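Local atomic coordinates of PTS-dependent dihydroxyacetone kinase, ADP-binding subunit DhaL (Lactococcus lactis subsp. lactis, PDB entry 3CR3), a protein that binds ADP with magnesium, takes a phosphoryl group from DhaM to form ATP, and passes it to dihydroxyacetone bound to DhaK. Residues 38-43 and 73-78; 126-131 and 181-186; 150-155 and 171-176. All blocks are in the same frame, centred on the assembly; numbering follows the deposited sequence.

Interaction 1: residues 38-43 and 73-78; sequences GANMAR and SKVGGA. With ADP (adenosine-5'-diphosphate), chain G.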
loop_
_atom_site.group_PDB
_atom_site.type_symbol
_atom_site.label_atom_id
_atom_site.label_comp_id
_atom_site.label_asym_id
_atom_site.label_seq_id
_atom_site.Cartn_x
_atom_site.Cartn_y
_atom_site.Cartn_z
ATOM N N GLY A 38 -25.330 5.409 -4.837
ATOM C CA GLY A 38 -26.394 6.225 -5.409
ATOM C C GLY A 38 -25.890 7.328 -6.320
ATOM O O GLY A 38 -26.388 7.483 -7.437
ATOM N N ALA A 39 -24.913 8.094 -5.833
ATOM C CA ALA A 39 -24.194 9.100 -6.629
ATOM C C ALA A 39 -23.607 8.509 -7.921
ATOM O O ALA A 39 -23.793 9.078 -8.997
ATOM C CB ALA A 39 -23.083 9.706 -5.795
ATOM N N ASN A 40 -22.908 7.370 -7.790
ATOM C CA ASN A 40 -22.299 6.620 -8.898
ATOM C C ASN A 40 -23.321 6.272 -9.985
ATOM O O ASN A 40 -23.121 6.568 -11.171
ATOM C CB ASN A 40 -21.696 5.296 -8.378
ATOM C CG ASN A 40 -20.301 5.454 -7.746
ATOM O OD1 ASN A 40 -19.663 6.502 -7.832
ATOM N ND2 ASN A 40 -19.816 4.374 -7.127
HETATM N N MSE A 41 -24.404 5.619 -9.563
HETATM C CA MSE A 41 -25.482 5.211 -10.454
HETATM C C MSE A 41 -26.260 6.387 -11.065
HETATM O O MSE A 41 -26.709 6.290 -12.212
HETATM C CB MSE A 41 -26.441 4.254 -9.742
HETATM C CG MSE A 41 -25.817 2.897 -9.348
HETATM SE SE MSE A 41 -25.048 1.897 -10.852
HETATM C CE MSE A 41 -26.752 1.497 -11.743
ATOM N N ALA A 42 -26.444 7.465 -10.295
ATOM C CA ALA A 42 -27.146 8.656 -10.784
ATOM C C ALA A 42 -26.403 9.300 -11.937
ATOM O O ALA A 42 -27.005 9.616 -12.967
ATOM C CB ALA A 42 -27.385 9.665 -9.678
ATOM N N ARG A 43 -25.100 9.475 -11.748
ATOM C CA ARG A 43 -24.181 9.961 -12.783
ATOM C C ARG A 43 -24.228 9.060 -14.020
ATOM O O ARG A 43 -24.489 9.520 -15.136
ATOM C CB ARG A 43 -22.768 9.989 -12.205
ATOM C CG ARG A 43 -21.655 10.446 -13.134
ATOM C CD ARG A 43 -20.373 10.723 -12.331
ATOM N NE ARG A 43 -20.618 11.617 -11.192
ATOM C CZ ARG A 43 -20.494 11.284 -9.903
ATOM N NH1 ARG A 43 -20.102 10.068 -9.548
ATOM N NH2 ARG A 43 -20.756 12.189 -8.959
ATOM N N SER A 73 -17.447 4.146 -18.497
ATOM C CA SER A 73 -16.719 5.410 -18.426
ATOM C C SER A 73 -17.099 6.277 -17.221
ATOM O O SER A 73 -16.218 6.821 -16.546
ATOM C CB SER A 73 -16.916 6.210 -19.716
ATOM O OG SER A 73 -16.334 5.530 -20.819
ATOM N N LYS A 74 -18.399 6.398 -16.955
ATOM C CA LYS A 74 -18.923 7.432 -16.046
ATOM C C LYS A 74 -19.151 7.009 -14.569
ATOM O O LYS A 74 -19.381 7.863 -13.708
ATOM C CB LYS A 74 -20.197 8.055 -16.641
ATOM C CG LYS A 74 -20.006 8.664 -18.047
ATOM C CD LYS A 74 -19.268 10.006 -17.995
ATOM C CE LYS A 74 -19.043 10.601 -19.385
ATOM N NZ LYS A 74 -17.898 9.947 -20.111
ATOM N N VAL A 75 -19.099 5.703 -14.293
ATOM C CA VAL A 75 -19.186 5.168 -12.924
ATOM C C VAL A 75 -17.771 4.806 -12.416
ATOM O O VAL A 75 -17.075 3.993 -13.029
ATOM C CB VAL A 75 -20.116 3.922 -12.877
ATOM C CG1 VAL A 75 -20.423 3.503 -11.448
ATOM C CG2 VAL A 75 -21.411 4.190 -13.620
ATOM N N GLY A 76 -17.341 5.416 -11.312
ATOM C CA GLY A 76 -15.969 5.241 -10.818
ATOM C C GLY A 76 -15.730 4.117 -9.813
ATOM O O GLY A 76 -14.581 3.899 -9.373
ATOM N N GLY A 77 -16.814 3.415 -9.448
ATOM C CA GLY A 77 -16.751 2.283 -8.528
ATOM C C GLY A 77 -17.005 0.942 -9.200
ATOM O O GLY A 77 -17.182 0.868 -10.426
ATOM N N ALA A 78 -17.031 -0.108 -8.386
ATOM C CA ALA A 78 -17.234 -1.488 -8.831
ATOM C C ALA A 78 -18.481 -1.661 -9.695
ATOM O O ALA A 78 -18.492 -2.452 -10.627
ATOM C CB ALA A 78 -17.305 -2.426 -7.617
HETATM P PB ADP G . -17.687 0.681 -4.849
HETATM O O1B ADP G . -17.812 2.033 -4.223
HETATM O O2B ADP G . -16.464 0.536 -5.690
HETATM O O3B ADP G . -17.886 -0.471 -3.864
HETATM P PA ADP G . -20.458 1.012 -5.654
HETATM O O1A ADP G . -20.659 1.572 -4.288
HETATM O O2A ADP G . -20.919 1.872 -6.808
HETATM O O3A ADP G . -18.914 0.576 -5.904
HETATM O "O5'" ADP G . -21.192 -0.422 -5.767
HETATM C "C5'" ADP G . -21.207 -1.321 -4.653
HETATM C "C4'" ADP G . -21.950 -2.566 -5.089
HETATM O "O4'" ADP G . -21.225 -3.293 -6.089
HETATM C "C3'" ADP G . -22.165 -3.554 -3.956
HETATM O "O3'" ADP G . -23.355 -3.201 -3.250
HETATM C "C2'" ADP G . -22.271 -4.901 -4.668
HETATM O "O2'" ADP G . -23.617 -5.254 -4.996
HETATM C "C1'" ADP G . -21.552 -4.676 -5.992
HETATM N N9 ADP G . -20.288 -5.434 -6.005
HETATM C C8 ADP G . -19.137 -5.013 -5.438
HETATM N N7 ADP G . -18.167 -5.921 -5.621
HETATM C C5 ADP G . -18.707 -6.946 -6.308
HETATM C C6 ADP G . -18.224 -8.239 -6.823
HETATM N N6 ADP G . -16.934 -8.579 -6.634
HETATM N N1 ADP G . -19.096 -9.026 -7.491
HETATM C C2 ADP G . -20.380 -8.669 -7.698
HETATM N N3 ADP G . -20.882 -7.517 -7.252
HETATM C C4 ADP G . -20.109 -6.634 -6.559
HETATM O O HOH W 1 -18.275 7.867 -10.404
#
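Asn40 and Val75 make the tightly packed part of this contact, their side chains crossing at about a right angle with Asn40 CB 3.8 Å from Val75 CG1. Chi1 of -82° sets Asn40 CG anti to its carbonyl carbon; from there ND2 is turned to the nucleotide and OD1 to a water. ND2 gives a nearly straight bond (164°) to the alpha-phosphate oxygen O2A of ADP at 2.8 Å. Ala78 N does the same for the beta-phosphate oxygen O2B, also at 2.8 Å. Between them Gly77 fits closely: a beta carbon there would clash with Asn40 ND2 and with ADP O3A.

The other side is looser and depends on the water, since no direct hydrogen bond joins the segments. This water accepts from Gly76 N at 2.8 Å and from Arg43 NH1 at 3.0 Å, and donates to Asn40 OD1 and, weakly, to Lys74 O. Arg43 also lays CD 3.3 Å from Lys74 O, whereas the end of the exposed Lys74 side chain leads away.

Helix 37-54 is thus joined to the loop that follows helix 60-74, while its selenomethionine Met41 packs on Phe14 and Ile18 of helix 4-20 and on Ser79 and Tyr83 of helix 79-94.

Interaction 2: residues 126-131 and 181-186; sequences DIWSAF and AYLFET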
loop_
_atom_site.group_PDB
_atom_site.type_symbol
_atom_site.label_atom_id
_atom_site.label_comp_id
_atom_site.label_asym_id
_atom_site.label_seq_id
_atom_site.Cartn_x
_atom_site.Cartn_y
_atom_site.Cartn_z
ATOM N N ASP A 126 -26.842 -11.890 -6.269
ATOM C CA ASP A 126 -27.913 -12.593 -5.550
ATOM C C ASP A 126 -29.281 -12.316 -6.159
ATOM O O ASP A 126 -30.094 -13.219 -6.303
ATOM C CB ASP A 126 -27.908 -12.201 -4.077
ATOM C CG ASP A 126 -26.574 -12.425 -3.425
ATOM O OD1 ASP A 126 -25.785 -13.254 -3.934
ATOM O OD2 ASP A 126 -26.303 -11.764 -2.407
ATOM N N ILE A 127 -29.525 -11.064 -6.544
ATOM C CA ILE A 127 -30.817 -10.723 -7.088
ATOM C C ILE A 127 -30.899 -11.055 -8.584
ATOM O O ILE A 127 -31.968 -11.453 -9.065
ATOM C CB ILE A 127 -31.257 -9.260 -6.726
ATOM C CG1 ILE A 127 -32.749 -9.038 -7.026
ATOM C CG2 ILE A 127 -30.386 -8.241 -7.423
ATOM C CD1 ILE A 127 -33.397 -7.903 -6.216
ATOM N N TRP A 128 -29.780 -10.920 -9.307
ATOM C CA TRP A 128 -29.742 -11.309 -10.718
ATOM C C TRP A 128 -30.106 -12.787 -10.830
ATOM O O TRP A 128 -30.930 -13.166 -11.665
ATOM C CB TRP A 128 -28.370 -11.011 -11.361
ATOM C CG TRP A 128 -28.214 -9.578 -11.821
ATOM C CD1 TRP A 128 -27.973 -8.474 -11.035
ATOM C CD2 TRP A 128 -28.274 -9.098 -13.171
ATOM N NE1 TRP A 128 -27.912 -7.330 -11.821
ATOM C CE2 TRP A 128 -28.096 -7.689 -13.131
ATOM C CE3 TRP A 128 -28.488 -9.712 -14.407
ATOM C CZ2 TRP A 128 -28.097 -6.900 -14.288
ATOM C CZ3 TRP A 128 -28.518 -8.923 -15.545
ATOM C CH2 TRP A 128 -28.318 -7.533 -15.476
ATOM N N SER A 129 -29.527 -13.602 -9.949
ATOM C CA SER A 129 -29.791 -15.048 -9.915
ATOM C C SER A 129 -31.217 -15.367 -9.507
ATOM O O SER A 129 -31.886 -16.176 -10.162
ATOM C CB SER A 129 -28.829 -15.752 -8.963
ATOM O OG SER A 129 -29.078 -17.151 -8.949
ATOM N N ALA A 130 -31.682 -14.745 -8.422
ATOM C CA ALA A 130 -33.058 -14.959 -7.938
ATOM C C ALA A 130 -34.093 -14.541 -8.984
ATOM O O ALA A 130 -35.113 -15.214 -9.177
ATOM C CB ALA A 130 -33.289 -14.217 -6.596
ATOM N N PHE A 131 -33.821 -13.435 -9.673
ATOM C CA PHE A 131 -34.747 -12.923 -10.686
ATOM C C PHE A 131 -34.830 -13.843 -11.903
ATOM O O PHE A 131 -35.933 -14.134 -12.396
ATOM C CB PHE A 131 -34.333 -11.502 -11.090
ATOM C CG PHE A 131 -35.190 -10.888 -12.152
ATOM C CD1 PHE A 131 -36.556 -10.653 -11.929
ATOM C CD2 PHE A 131 -34.627 -10.483 -13.362
ATOM C CE1 PHE A 131 -37.354 -10.056 -12.909
ATOM C CE2 PHE A 131 -35.410 -9.870 -14.349
ATOM C CZ PHE A 131 -36.773 -9.654 -14.127
ATOM N N ALA A 181 -32.597 -4.267 -8.015
ATOM C CA ALA A 181 -34.045 -4.418 -7.836
ATOM C C ALA A 181 -34.819 -3.376 -8.658
ATOM O O ALA A 181 -35.805 -3.711 -9.343
ATOM C CB ALA A 181 -34.434 -4.337 -6.335
ATOM N N TYR A 182 -34.357 -2.126 -8.605
ATOM C CA TYR A 182 -34.949 -1.051 -9.411
ATOM C C TYR A 182 -34.876 -1.398 -10.894
ATOM O O TYR A 182 -35.799 -1.123 -11.650
ATOM C CB TYR A 182 -34.218 0.287 -9.182
ATOM C CG TYR A 182 -34.232 0.838 -7.761
ATOM C CD1 TYR A 182 -35.315 0.628 -6.897
ATOM C CD2 TYR A 182 -33.161 1.610 -7.302
ATOM C CE1 TYR A 182 -35.314 1.170 -5.577
ATOM C CE2 TYR A 182 -33.142 2.153 -6.028
ATOM C CZ TYR A 182 -34.206 1.925 -5.160
ATOM O OH TYR A 182 -34.143 2.466 -3.897
ATOM N N LEU A 183 -33.767 -1.998 -11.309
ATOM C CA LEU A 183 -33.590 -2.386 -12.705
ATOM C C LEU A 183 -34.655 -3.374 -13.174
ATOM O O LEU A 183 -35.249 -3.203 -14.253
ATOM C CB LEU A 183 -32.186 -2.978 -12.923
ATOM C CG LEU A 183 -31.795 -3.281 -14.371
ATOM C CD1 LEU A 183 -31.817 -1.997 -15.210
ATOM C CD2 LEU A 183 -30.409 -3.907 -14.405
ATOM N N PHE A 184 -34.877 -4.404 -12.362
ATOM C CA PHE A 184 -35.779 -5.495 -12.722
ATOM C C PHE A 184 -37.241 -5.156 -12.527
ATOM O O PHE A 184 -38.094 -5.639 -13.274
ATOM C CB PHE A 184 -35.440 -6.760 -11.927
ATOM C CG PHE A 184 -34.035 -7.252 -12.136
ATOM C CD1 PHE A 184 -33.387 -7.067 -13.363
ATOM C CD2 PHE A 184 -33.362 -7.923 -11.110
ATOM C CE1 PHE A 184 -32.090 -7.526 -13.565
ATOM C CE2 PHE A 184 -32.057 -8.384 -11.302
ATOM C CZ PHE A 184 -31.429 -8.189 -12.549
ATOM N N GLU A 185 -37.521 -4.375 -11.488
ATOM C CA GLU A 185 -38.856 -3.867 -11.228
ATOM C C GLU A 185 -39.378 -3.015 -12.402
ATOM O O GLU A 185 -40.507 -3.191 -12.838
ATOM C CB GLU A 185 -38.859 -3.118 -9.885
ATOM C CG GLU A 185 -39.665 -1.861 -9.817
ATOM C CD GLU A 185 -39.640 -1.236 -8.423
ATOM O OE1 GLU A 185 -38.668 -1.487 -7.646
ATOM O OE2 GLU A 185 -40.603 -0.495 -8.120
ATOM N N THR A 186 -38.547 -2.114 -12.913
ATOM C CA THR A 186 -38.898 -1.326 -14.107
ATOM C C THR A 186 -38.969 -2.191 -15.381
ATOM O O THR A 186 -39.788 -1.959 -16.255
ATOM C CB THR A 186 -37.913 -0.177 -14.317
ATOM O OG1 THR A 186 -36.566 -0.678 -14.245
ATOM C CG2 THR A 186 -38.116 0.881 -13.231
#
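Phe184 holds CG anti to its carbonyl carbon (chi1 -59°), and Phe131 holds CG anti to its backbone N; these settings direct CG of each residue in between helices 125-136 and 175-191, where the rings meet. With Trp128 they form an aromatic cluster in the interior of the all-helical DhaL fold, where the two helices run in the same general direction at a shallow angle, the axes of their short segments 10.6 Å apart at the closest.

Phe184 is the central member and uses its ring in two ways. Its face lies against Phe131 in an offset stack, with ring centroids 4.2 Å apart and planes only 10° from parallel. CB of Phe184 adds a CH-pi contact, sitting almost on the normal of the Phe131 ring. The edge of the Phe184 ring meets the face of Trp128 in a T-shaped pair with the planes at 78°: Phe184 CZ stands over the indole and comes within 3.3 Å of Trp128 CD2. The Phe184 ring is therefore contacted on one face by Phe131 and at its edge by Trp128.

The one polar group of the indole, NE1, is satisfied by Ser180 OG of helix 175-191, and Ile104, Leu108 and Ile111 of helix 100-115 also pack on Trp128. Apolar contacts extend the cluster: Trp128 CZ2 lies 3.8 Å from Leu183 CD2, and Ile127 CD1 reaches Ala181 CB at 3.7 Å.

Interaction 3: residues 150-155 and 171-176; sequences KASAGL and GHIDPG. With ADP (adenosine-5'-diphosphate), chain G.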
loop_
_atom_site.group_PDB
_atom_site.type_symbol
_atom_site.label_atom_id
_atom_site.label_comp_id
_atom_site.label_asym_id
_atom_site.label_seq_id
_atom_site.Cartn_x
_atom_site.Cartn_y
_atom_site.Cartn_z
ATOM N N LYS A 150 -34.412 -7.340 0.965
ATOM C CA LYS A 150 -34.461 -7.421 2.419
ATOM C C LYS A 150 -33.575 -8.549 2.931
ATOM O O LYS A 150 -32.905 -8.396 3.951
ATOM C CB LYS A 150 -35.896 -7.618 2.912
ATOM C CG LYS A 150 -36.721 -6.360 2.936
ATOM C CD LYS A 150 -38.022 -6.596 3.664
ATOM C CE LYS A 150 -38.838 -5.311 3.760
ATOM N NZ LYS A 150 -38.320 -4.387 4.828
ATOM N N ALA A 151 -33.575 -9.669 2.211
ATOM C CA ALA A 151 -32.776 -10.838 2.577
ATOM C C ALA A 151 -31.285 -10.552 2.512
ATOM O O ALA A 151 -30.494 -11.211 3.208
ATOM C CB ALA A 151 -33.135 -12.050 1.696
ATOM N N SER A 152 -30.892 -9.563 1.702
ATOM C CA SER A 152 -29.478 -9.217 1.606
ATOM C C SER A 152 -28.897 -8.779 2.938
ATOM O O SER A 152 -27.706 -8.960 3.185
ATOM C CB SER A 152 -29.195 -8.181 0.501
ATOM O OG SER A 152 -29.441 -6.856 0.939
ATOM N N ALA A 153 -29.735 -8.224 3.805
ATOM C CA ALA A 153 -29.283 -7.717 5.109
ATOM C C ALA A 153 -28.642 -8.812 5.969
ATOM O O ALA A 153 -27.582 -8.598 6.573
ATOM C CB ALA A 153 -30.453 -7.050 5.861
ATOM N N GLY A 154 -29.264 -9.993 5.992
ATOM C CA GLY A 154 -28.813 -11.100 6.860
ATOM C C GLY A 154 -27.488 -11.739 6.469
ATOM O O GLY A 154 -26.902 -12.476 7.248
ATOM N N LEU A 155 -27.021 -11.462 5.248
ATOM C CA LEU A 155 -25.835 -12.103 4.703
ATOM C C LEU A 155 -24.544 -11.445 5.179
ATOM O O LEU A 155 -24.491 -10.213 5.364
ATOM C CB LEU A 155 -25.880 -12.084 3.161
ATOM C CG LEU A 155 -27.006 -12.838 2.435
ATOM C CD1 LEU A 155 -27.088 -12.406 0.994
ATOM C CD2 LEU A 155 -26.795 -14.360 2.511
ATOM N N GLY A 171 -26.800 -7.199 8.833
ATOM C CA GLY A 171 -27.768 -6.205 9.287
ATOM C C GLY A 171 -27.857 -4.978 8.396
ATOM O O GLY A 171 -28.581 -4.034 8.722
ATOM N N HIS A 172 -27.141 -4.993 7.269
ATOM C CA HIS A 172 -27.156 -3.890 6.320
ATOM C C HIS A 172 -27.512 -4.357 4.918
ATOM O O HIS A 172 -26.896 -5.287 4.384
ATOM C CB HIS A 172 -25.812 -3.140 6.340
ATOM C CG HIS A 172 -25.464 -2.596 7.687
ATOM N ND1 HIS A 172 -26.132 -1.526 8.247
ATOM C CD2 HIS A 172 -24.579 -3.019 8.619
ATOM C CE1 HIS A 172 -25.656 -1.301 9.458
ATOM N NE2 HIS A 172 -24.709 -2.188 9.706
ATOM N N ILE A 173 -28.530 -3.721 4.332
ATOM C CA ILE A 173 -28.959 -4.048 2.967
ATOM C C ILE A 173 -27.867 -3.650 1.953
ATOM O O ILE A 173 -27.305 -2.569 2.049
ATOM C CB ILE A 173 -30.331 -3.377 2.645
ATOM C CG1 ILE A 173 -31.411 -3.940 3.576
ATOM C CG2 ILE A 173 -30.672 -3.511 1.141
ATOM C CD1 ILE A 173 -32.745 -3.177 3.592
ATOM N N ASP A 174 -27.554 -4.543 1.014
ATOM C CA ASP A 174 -26.540 -4.292 -0.015
ATOM C C ASP A 174 -27.016 -3.263 -1.056
ATOM O O ASP A 174 -28.065 -3.444 -1.652
ATOM C CB ASP A 174 -26.210 -5.593 -0.741
ATOM C CG ASP A 174 -25.126 -5.416 -1.780
ATOM O OD1 ASP A 174 -24.022 -4.933 -1.425
ATOM O OD2 ASP A 174 -25.387 -5.751 -2.950
ATOM N N PRO A 175 -26.257 -2.176 -1.260
ATOM C CA PRO A 175 -26.699 -1.155 -2.224
ATOM C C PRO A 175 -26.839 -1.619 -3.700
ATOM O O PRO A 175 -27.810 -1.258 -4.339
ATOM C CB PRO A 175 -25.650 -0.033 -2.087
ATOM C CG PRO A 175 -24.513 -0.602 -1.349
ATOM C CD PRO A 175 -25.020 -1.790 -0.550
ATOM N N GLY A 176 -25.888 -2.390 -4.219
ATOM C CA GLY A 176 -25.986 -2.945 -5.558
ATOM C C GLY A 176 -27.205 -3.839 -5.744
ATOM O O GLY A 176 -27.805 -3.854 -6.820
HETATM P PB ADP G . -17.687 0.681 -4.849
HETATM O O1B ADP G . -17.812 2.033 -4.223
HETATM O O2B ADP G . -16.464 0.536 -5.690
HETATM O O3B ADP G . -17.886 -0.471 -3.864
HETATM P PA ADP G . -20.458 1.012 -5.654
HETATM O O1A ADP G . -20.659 1.572 -4.288
HETATM O O2A ADP G . -20.919 1.872 -6.808
HETATM O O3A ADP G . -18.914 0.576 -5.904
HETATM O "O5'" ADP G . -21.192 -0.422 -5.767
HETATM C "C5'" ADP G . -21.207 -1.321 -4.653
HETATM C "C4'" ADP G . -21.950 -2.566 -5.089
HETATM O "O4'" ADP G . -21.225 -3.293 -6.089
HETATM C "C3'" ADP G . -22.165 -3.554 -3.956
HETATM O "O3'" ADP G . -23.355 -3.201 -3.250
HETATM C "C2'" ADP G . -22.271 -4.901 -4.668
HETATM O "O2'" ADP G . -23.617 -5.254 -4.996
HETATM C "C1'" ADP G . -21.552 -4.676 -5.992
HETATM N N9 ADP G . -20.288 -5.434 -6.005
HETATM C C8 ADP G . -19.137 -5.013 -5.438
HETATM N N7 ADP G . -18.167 -5.921 -5.621
HETATM C C5 ADP G . -18.707 -6.946 -6.308
HETATM C C6 ADP G . -18.224 -8.239 -6.823
HETATM N N6 ADP G . -16.934 -8.579 -6.634
HETATM N N1 ADP G . -19.096 -9.026 -7.491
HETATM C C2 ADP G . -20.380 -8.669 -7.698
HETATM N N3 ADP G . -20.882 -7.517 -7.252
HETATM C C4 ADP G . -20.109 -6.634 -6.559
#
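Ser152 OG is gripped by two backbone groups: Asp174 N donates to it across the contact at 3.0 Å, nearly straight at 164°, and it is also hydrogen-bonded to Val149 O, three residues earlier. OG sits between the backbone N and the carbonyl carbon of Ser152, and from there it also touches CA and CG2 of Ile173. The serine thus holds the backbone N of the very residue whose carboxylate binds the ribose.

Asp174 is the N-cap of helix 175-191, and its side chain caps a backbone N early in the helix. Its CG is anti to the backbone N, and the carboxylate spans the ribose diol of ADP, accepting from O3' through OD1 at 2.6 Å and from O2' through OD2 at 2.8 Å. Gly176 N donates to the same O3' at 2.8 Å, so this hydroxyl is held by two groups, while OD2 has a further partner in Thr177 OG1. A beta carbon on Gly176 would run into O2'. An alanine in place of Asp174 would probably leave both ribose hydroxyls without their carboxylate acceptor and the start of the helix without its side-chain cap.

Farther from the nucleotide the contact is made mostly by backbone. Gly171 N binds Ala153 O at 2.8 Å, approaching from above the carbonyl plane, and Ala153 CA points its hydrogen straight at His172 O, 3.5 Å away. Ala153 CB meets Ile173 CG1 at 4.0 Å. Gly171 itself has a positive phi (98°), at which a beta carbon would jam against the preceding carbonyl oxygen.

The contact joins the end of helix 142-151 and the residues after it to the loop leading into helix 175-191, with Ile173 and Pro175 packing on helix 22-28 and Lys122 NZ hydrogen-bonded to Ser152 O and Leu155 O.

How the interactions relate
Interactions 1 and 3 hold different parts of one ADP molecule: 38-43 with 73-78 contributes to binding the diphosphate, 150-155 with 171-176 the ribose. Their centres are 20 Å apart and they do not touch, so the nucleotide bridges them. Interaction 2 lies deeper, with its centre about 7 Å from that of the chain, and the side chain of Ile127 is about 8 Å from ADP. It is nevertheless linked to the pocket, because helix 175-191 starts at the ribose in interaction 3 and continues into the aromatic cluster. Interactions 2 and 3, centres 14 Å apart, also touch directly, Asp126 OD2 packing 3.5 Å from Leu155 CD1.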